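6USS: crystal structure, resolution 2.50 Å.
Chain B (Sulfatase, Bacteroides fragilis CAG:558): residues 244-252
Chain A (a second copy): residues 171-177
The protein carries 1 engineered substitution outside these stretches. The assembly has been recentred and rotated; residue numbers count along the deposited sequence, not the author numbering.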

# COMPACT_ATOMS: atom_id res chain seq x y z
N ASN B 244 1.20 -15.90 8.10
CA ASN B 244 1.82 -16.98 7.34
C ASN B 244 2.43 -16.46 6.05
O ASN B 244 3.54 -16.86 5.66
CB ASN B 244 0.80 -18.09 7.05
CG ASN B 244 0.52 -18.94 8.27
OD1 ASN B 244 1.44 -19.26 9.04
ND2 ASN B 244 -0.75 -19.31 8.47
N HIS B 245 1.75 -15.53 5.38
CA HIS B 245 2.33 -14.92 4.19
C HIS B 245 3.62 -14.18 4.52
O HIS B 245 4.58 -14.24 3.74
CB HIS B 245 1.33 -13.99 3.52
CG HIS B 245 1.59 -13.85 2.06
ND1 HIS B 245 0.58 -13.80 1.12
CD2 HIS B 245 2.75 -13.78 1.36
CE1 HIS B 245 1.11 -13.69 -0.09
NE2 HIS B 245 2.43 -13.68 0.03
N ALA B 246 3.67 -13.47 5.66
CA ALA B 246 4.89 -12.73 5.99
C ALA B 246 6.10 -13.66 6.13
O ALA B 246 7.23 -13.26 5.82
CB ALA B 246 4.70 -11.90 7.26
N LYS B 247 5.89 -14.90 6.57
CA LYS B 247 6.99 -15.84 6.74
C LYS B 247 7.66 -16.21 5.42
O LYS B 247 8.77 -16.74 5.45
CB LYS B 247 6.49 -17.10 7.46
CG LYS B 247 6.71 -17.01 8.96
CD LYS B 247 6.33 -18.28 9.73
CE LYS B 247 6.65 -19.55 8.97
NZ LYS B 247 6.55 -20.76 9.86
N GLU B 248 7.04 -15.92 4.27
CA GLU B 248 7.67 -16.08 2.96
C GLU B 248 8.68 -14.99 2.63
O GLU B 248 9.46 -15.13 1.68
CB GLU B 248 6.60 -16.11 1.87
CG GLU B 248 5.67 -17.33 1.92
CD GLU B 248 6.37 -18.61 1.50
OE1 GLU B 248 7.35 -18.55 0.69
OE2 GLU B 248 5.95 -19.68 1.99
N TYR B 249 8.69 -13.90 3.40
CA TYR B 249 9.54 -12.74 3.13
C TYR B 249 10.66 -12.67 4.16
O TYR B 249 10.40 -12.77 5.36
CB TYR B 249 8.73 -11.44 3.18
CG TYR B 249 7.55 -11.37 2.22
CD1 TYR B 249 7.45 -12.22 1.13
CD2 TYR B 249 6.57 -10.42 2.41
CE1 TYR B 249 6.37 -12.13 0.26
CE2 TYR B 249 5.51 -10.31 1.55
CZ TYR B 249 5.40 -11.16 0.48
OH TYR B 249 4.31 -11.03 -0.36
N ASN B 250 11.89 -12.45 3.69
CA ASN B 250 13.06 -12.37 4.57
C ASN B 250 13.21 -10.95 5.11
O ASN B 250 14.18 -10.23 4.84
CB ASN B 250 14.31 -12.83 3.83
CG ASN B 250 15.51 -12.95 4.75
OD1 ASN B 250 15.36 -13.24 5.94
ND2 ASN B 250 16.70 -12.71 4.21
N GLN B 251 12.21 -10.54 5.90
CA GLN B 251 12.17 -9.24 6.55
C GLN B 251 11.30 -9.36 7.79
O GLN B 251 10.39 -10.19 7.80
CB GLN B 251 11.62 -8.15 5.61
CG GLN B 251 10.40 -8.56 4.77
CD GLN B 251 9.86 -7.41 3.90
OE1 GLN B 251 10.25 -6.25 4.06
NE2 GLN B 251 8.98 -7.74 2.97
N PRO B 252 11.57 -8.59 8.84
CA PRO B 252 10.69 -8.63 10.02
C PRO B 252 9.34 -8.01 9.70
O PRO B 252 9.20 -7.21 8.77
CB PRO B 252 11.46 -7.80 11.05
CG PRO B 252 12.21 -6.83 10.23
CD PRO B 252 12.58 -7.53 8.96
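Chain A (171-177) VNTPGES

Chain A residues 171-177, from a second copy of the sulfatase, lie against the chain B segment that begins in a helix and includes a type I turn from B:Ala246 to B:Tyr249, which is held by the bond from B:Tyr249 N to B:Ala246 O at 2.9 Å. The chain A stretch is a loop that tightens into a short 3-10 segment at residues 174-176, and the two stretches together bury 332 Å². No strand pairing joins them. The backbones come nearest where A:Asn172 faces B:Glu248, with CA atoms 5.7 Å apart, and where A:Thr173 faces B:Tyr249, at 5.9 Å between CA atoms. Over these two pairs the chains run in the same sense.

A:Val171 enters in an extended conformation (phi/psi -59/141), its CA-to-CB bond sideways to chain B and its side chain not in contact with it. At A:Asn172 the backbone turns into the left-handed region (60/32), and this residue has the largest area covered by chain B. Its CA-to-CB bond points sideways, with chi1 m; CB lies 3.5 Å from B:Glu248 OE1, an oxygen hydrogen-bonded elsewhere in the structure. A:Asn172 O and B:Glu248 O approach to 3.4 Å, but both are acceptors and no hydrogen bond joins them. A:Asn172 OD1 is 3.5 Å from B:His245 NE2, again without a hydrogen bond because the angle is poor. The carbonyl carbon, A:Asn172 C, meets the edge of the B:Tyr249 ring, 3.6 Å from CE1.

A:Thr173 returns to an extended conformation (-125/156) and its CA-to-CB bond points away from chain B, so that its backbone makes the contact: A:Thr173 C is 3.4 Å from B:Tyr249 CE1. A:Thr173 O accepts from A:Glu176 N at 3.0 Å, closing the first part of the 3-10 segment.

A:Pro174 begins that segment and covers one face of the B:Tyr249 ring. Its CA stands 4.0 Å from the ring centroid, only 13° off the normal, a CH-pi contact; its N is 3.6 Å from B:Tyr249 CE1, and its CD packs 3.8 Å from B:Tyr249 CD1. The CA-to-CB bond of B:Gln251 points toward chain A, and its side chain packs against the proline. A:Gly175 follows without touching chain B.

A:Glu176 brings in the polar anchor. Its CA-to-CB bond points toward chain B, and its side chain, chi1 p and chi2 t, carries OE2 to the edges of two rings. B:His245 NE2 donates to A:Glu176 OE2 at 2.9 Å with an angle of 149°, and B:Tyr249 OH donates to the same A:Glu176 OE2 at a very short 2.4 Å. The CA-to-CB bonds of B:His245 and B:Tyr249 point sideways to chain A, yet the ends of these side chains come nearer and converge on this one oxygen. The other carboxylate oxygen turns back to its own chain: A:Asn172 N donates to A:Glu176 OE1 at 3.0 Å, tying the carboxylate to the backbone of A:Asn172.

A:Ser177 ends the stretch; its N makes a weak bond of 3.3 Å to A:Pro174 O, and its OG is hydrogen-bonded elsewhere in the structure.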

# COMPACT_ATOMS: atom_id res chain seq x y z
N VAL A 171 6.14 -15.08 -7.17
CA VAL A 171 5.13 -15.36 -6.15
C VAL A 171 5.82 -15.63 -4.81
O VAL A 171 6.91 -16.23 -4.75
CB VAL A 171 4.25 -16.55 -6.59
CG1 VAL A 171 4.96 -17.89 -6.39
CG2 VAL A 171 2.91 -16.50 -5.86
N ASN A 172 5.21 -15.12 -3.73
CA ASN A 172 5.76 -15.24 -2.36
C ASN A 172 7.14 -14.61 -2.20
O ASN A 172 7.96 -15.08 -1.40
CB ASN A 172 5.82 -16.70 -1.89
CG ASN A 172 4.45 -17.32 -1.78
OD1 ASN A 172 3.52 -16.69 -1.28
ND2 ASN A 172 4.32 -18.55 -2.25
N THR A 173 7.42 -13.54 -2.96
CA THR A 173 8.52 -12.62 -2.66
C THR A 173 7.96 -11.19 -2.57
O THR A 173 6.88 -10.92 -3.11
CB THR A 173 9.64 -12.71 -3.71
OG1 THR A 173 9.19 -12.22 -4.98
CG2 THR A 173 10.12 -14.15 -3.84
N PRO A 174 8.63 -10.28 -1.85
CA PRO A 174 8.01 -8.96 -1.57
C PRO A 174 7.48 -8.22 -2.79
O PRO A 174 6.43 -7.58 -2.71
CB PRO A 174 9.13 -8.18 -0.88
CG PRO A 174 9.95 -9.24 -0.20
CD PRO A 174 9.91 -10.45 -1.13
N GLY A 175 8.18 -8.29 -3.92
CA GLY A 175 7.77 -7.55 -5.10
C GLY A 175 6.56 -8.09 -5.83
O GLY A 175 6.16 -7.50 -6.84
N GLU A 176 5.97 -9.21 -5.38
CA GLU A 176 4.71 -9.63 -5.96
C GLU A 176 3.59 -8.61 -5.72
O GLU A 176 2.58 -8.63 -6.42
CB GLU A 176 4.28 -10.99 -5.41
CG GLU A 176 3.90 -10.93 -3.96
CD GLU A 176 3.59 -12.27 -3.38
OE1 GLU A 176 3.03 -13.11 -4.12
OE2 GLU A 176 3.88 -12.51 -2.19
N SER A 177 3.77 -7.72 -4.73
CA SER A 177 2.73 -6.80 -4.30
C SER A 177 2.92 -5.43 -4.92
O SER A 177 3.92 -4.76 -4.61
CB SER A 177 2.73 -6.68 -2.79
OG SER A 177 1.74 -5.76 -2.40